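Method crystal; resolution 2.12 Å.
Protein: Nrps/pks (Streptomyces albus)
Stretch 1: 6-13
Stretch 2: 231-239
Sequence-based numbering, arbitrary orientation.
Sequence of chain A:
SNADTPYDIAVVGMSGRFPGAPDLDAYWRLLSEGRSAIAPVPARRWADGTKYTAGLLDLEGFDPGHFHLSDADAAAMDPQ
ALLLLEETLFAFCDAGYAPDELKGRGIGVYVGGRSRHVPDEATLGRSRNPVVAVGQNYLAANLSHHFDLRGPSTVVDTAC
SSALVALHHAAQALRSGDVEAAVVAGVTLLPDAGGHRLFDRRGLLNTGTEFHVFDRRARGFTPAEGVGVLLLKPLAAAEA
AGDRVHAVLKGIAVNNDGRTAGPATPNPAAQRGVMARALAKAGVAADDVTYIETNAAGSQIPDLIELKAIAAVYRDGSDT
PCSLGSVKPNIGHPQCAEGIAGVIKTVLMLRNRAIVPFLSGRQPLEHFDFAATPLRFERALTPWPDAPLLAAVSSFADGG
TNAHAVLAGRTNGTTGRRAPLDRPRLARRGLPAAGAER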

# COMPACT_ATOMS: atom_id res chain seq x y z
N PRO A 6 3.08 19.02 9.40
CA PRO A 6 3.74 18.22 10.46
C PRO A 6 2.69 17.49 11.33
O PRO A 6 2.05 18.10 12.18
N TYR A 7 2.50 16.20 11.10
CA TYR A 7 1.38 15.46 11.68
C TYR A 7 1.93 14.36 12.61
O TYR A 7 2.53 13.41 12.14
N ASP A 8 1.74 14.51 13.91
CA ASP A 8 2.44 13.69 14.91
C ASP A 8 1.65 12.40 15.24
O ASP A 8 0.48 12.45 15.60
N ILE A 9 2.31 11.27 15.20
CA ILE A 9 1.61 10.00 15.42
C ILE A 9 2.25 9.34 16.61
O ILE A 9 3.45 9.12 16.58
N ALA A 10 1.46 9.01 17.63
CA ALA A 10 1.95 8.31 18.80
C ALA A 10 2.04 6.80 18.59
O ALA A 10 1.15 6.18 18.00
N VAL A 11 3.12 6.21 19.07
CA VAL A 11 3.22 4.78 19.24
C VAL A 11 2.62 4.49 20.60
O VAL A 11 3.24 4.84 21.58
N VAL A 12 1.41 3.94 20.65
CA VAL A 12 0.74 3.70 21.89
C VAL A 12 0.88 2.28 22.39
O VAL A 12 0.42 1.99 23.50
N GLY A 13 1.47 1.39 21.61
CA GLY A 13 1.71 0.07 22.08
C GLY A 13 2.62 -0.68 21.14
O GLY A 13 2.67 -0.36 19.94
N LEU A 231 1.08 -0.35 17.62
CA LEU A 231 -0.22 0.26 17.52
C LEU A 231 -0.00 1.78 17.52
O LEU A 231 0.65 2.32 18.42
N LEU A 232 -0.59 2.45 16.53
CA LEU A 232 -0.45 3.88 16.30
C LEU A 232 -1.76 4.63 16.34
O LEU A 232 -2.78 4.14 15.85
N LYS A 233 -1.72 5.83 16.86
CA LYS A 233 -2.87 6.76 16.85
C LYS A 233 -2.34 8.20 16.65
O LYS A 233 -1.22 8.50 17.03
N PRO A 234 -3.18 9.11 16.20
CA PRO A 234 -2.76 10.51 16.15
C PRO A 234 -2.41 10.99 17.58
O PRO A 234 -3.11 10.61 18.55
N LEU A 235 -1.33 11.72 17.72
CA LEU A 235 -0.87 12.15 19.07
C LEU A 235 -1.95 12.88 19.88
O LEU A 235 -2.12 12.59 21.06
N ALA A 236 -2.68 13.81 19.29
CA ALA A 236 -3.68 14.54 20.10
C ALA A 236 -4.75 13.58 20.60
O ALA A 236 -5.21 13.72 21.74
N ALA A 237 -5.10 12.57 19.80
CA ALA A 237 -6.11 11.59 20.24
C ALA A 237 -5.55 10.73 21.38
O ALA A 237 -6.26 10.44 22.36
N ALA A 238 -4.30 10.32 21.27
CA ALA A 238 -3.67 9.52 22.32
C ALA A 238 -3.62 10.31 23.64
O ALA A 238 -3.86 9.75 24.71
N GLU A 239 -3.27 11.59 23.56
CA GLU A 239 -3.14 12.43 24.75
C GLU A 239 -4.49 12.62 25.41
O GLU A 239 -4.61 12.38 26.60

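The apolar centre lies where the strand 9-13 passes the first turn of the helix that follows strand 231-234. Ala-10 and Ala-238, whose CB points toward the strand, meet CB to CB at 3.9 Å; the strand and helix axes approach to 7.1 Å, and these two methyls meet between them. Val-12, chi1 m, flanks the pair: its CG1 lies 3.9 Å from Ala-238 CB, while its CG2 reaches Leu-231 CD2 at 3.7 Å. Leu-231 (t, p) shares its side of the sheet with Ala-10 and Lys-233. Leu-235, also t, p, adds its CD1 4.1 Å from Ala-10 CB. The rule to read here is small against small where strand meets helix, with larger branched side chains filling the space beside them.

The opposite face has its own apolar pair. Val-11 (t) places CG2 3.8 Å from CD2 of Leu-232 (m, t), and Ile-9 (m, t) rests CG2 at 3.8 Å on Leu-232 CB, although its CB points away overall.

Main-chain bonds hold this packing in register. Ala-10 N donates to Lys-233 O at 2.8 Å, and Lys-233 N returns a bond to Ala-10 O at 3.1 Å. Beyond Val-11 a beta bulge shifts the register by one: Leu-231 O accepts from Val-12 N at 2.9 Å and weakly from Gly-13 N at 3.4 Å, and the CA-to-CB bond of Val-12 points sideways. Leu-231 N closes the ladder on Gly-13 O at 2.8 Å.

Toward the edge, Pro-234 occupies the N-cap position, and Leu-235 N donates to Asp-8 O at 2.9 Å. Tyr-7 (t) brings its ring obliquely to Pro-234: Tyr-7 CZ lies 4.0 Å from Pro-234 CB. Asp-8 (m) offers its CB to Leu-235 CB at 3.8 Å. Lys-233 (m, t, p, t) lays CD 4.2 Å from Val-12 CG2 before its end leads away; its NZ and Asp-8 OD1 find hydrogen bonds elsewhere in the structure.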

# COMPACT_ATOMS: atom_id res chain seq x y z
CB PRO A 6 4.53 19.28 11.25
CG PRO A 6 3.80 20.59 10.98
CD PRO A 6 2.81 20.40 9.84
CB TYR A 7 0.52 14.86 10.55
CG TYR A 7 -0.68 14.07 11.06
CD1 TYR A 7 -1.87 14.72 11.38
CD2 TYR A 7 -0.63 12.68 11.23
CE1 TYR A 7 -2.96 14.02 11.88
CE2 TYR A 7 -1.72 11.97 11.72
CZ TYR A 7 -2.87 12.63 12.05
OH TYR A 7 -3.95 11.97 12.53
CB ASP A 8 2.56 14.50 16.19
CG ASP A 8 3.64 15.64 16.12
OD1 ASP A 8 4.66 15.51 15.43
OD2 ASP A 8 3.47 16.63 16.83
CB ILE A 9 1.73 9.15 14.16
CG1 ILE A 9 0.87 9.73 13.04
CG2 ILE A 9 1.34 7.70 14.40
CD1 ILE A 9 1.33 9.22 11.67
CB ALA A 10 1.02 8.56 19.97
CB VAL A 11 4.67 4.34 19.22
CG1 VAL A 11 4.77 2.84 19.43
CG2 VAL A 11 5.28 4.75 17.90
CB VAL A 12 -0.74 4.11 21.85
CG1 VAL A 12 -0.88 5.55 21.38
CG2 VAL A 12 -1.59 3.18 20.98
CB LEU A 231 -1.15 -0.20 18.65
CG LEU A 231 -2.57 0.44 18.67
CD1 LEU A 231 -3.44 0.00 17.52
CD2 LEU A 231 -3.33 0.11 19.94
CB LEU A 232 0.13 4.10 14.93
CG LEU A 232 1.39 3.35 14.57
CD1 LEU A 232 1.84 3.69 13.16
CD2 LEU A 232 2.53 3.64 15.52
CB LYS A 233 -3.55 6.77 18.21
CG LYS A 233 -4.34 5.54 18.55
CD LYS A 233 -4.92 5.55 19.97
CE LYS A 233 -6.01 6.58 20.14
NZ LYS A 233 -6.89 6.11 21.25
CB PRO A 234 -4.03 11.23 15.65
CG PRO A 234 -4.85 10.15 14.95
CD PRO A 234 -4.58 8.93 15.80
CB LEU A 235 0.35 13.02 18.97
CG LEU A 235 0.94 13.56 20.28
CD1 LEU A 235 1.33 12.42 21.22
CD2 LEU A 235 2.18 14.44 20.03
CB ALA A 236 -4.31 15.67 19.30
CB ALA A 237 -6.60 10.72 19.08
CB ALA A 238 -2.28 9.17 21.93
CB GLU A 239 -2.43 13.75 24.45
CG GLU A 239 -0.93 13.51 24.41
CD GLU A 239 -0.10 14.69 23.93
OE1 GLU A 239 -0.69 15.65 23.36
OE2 GLU A 239 1.15 14.62 24.13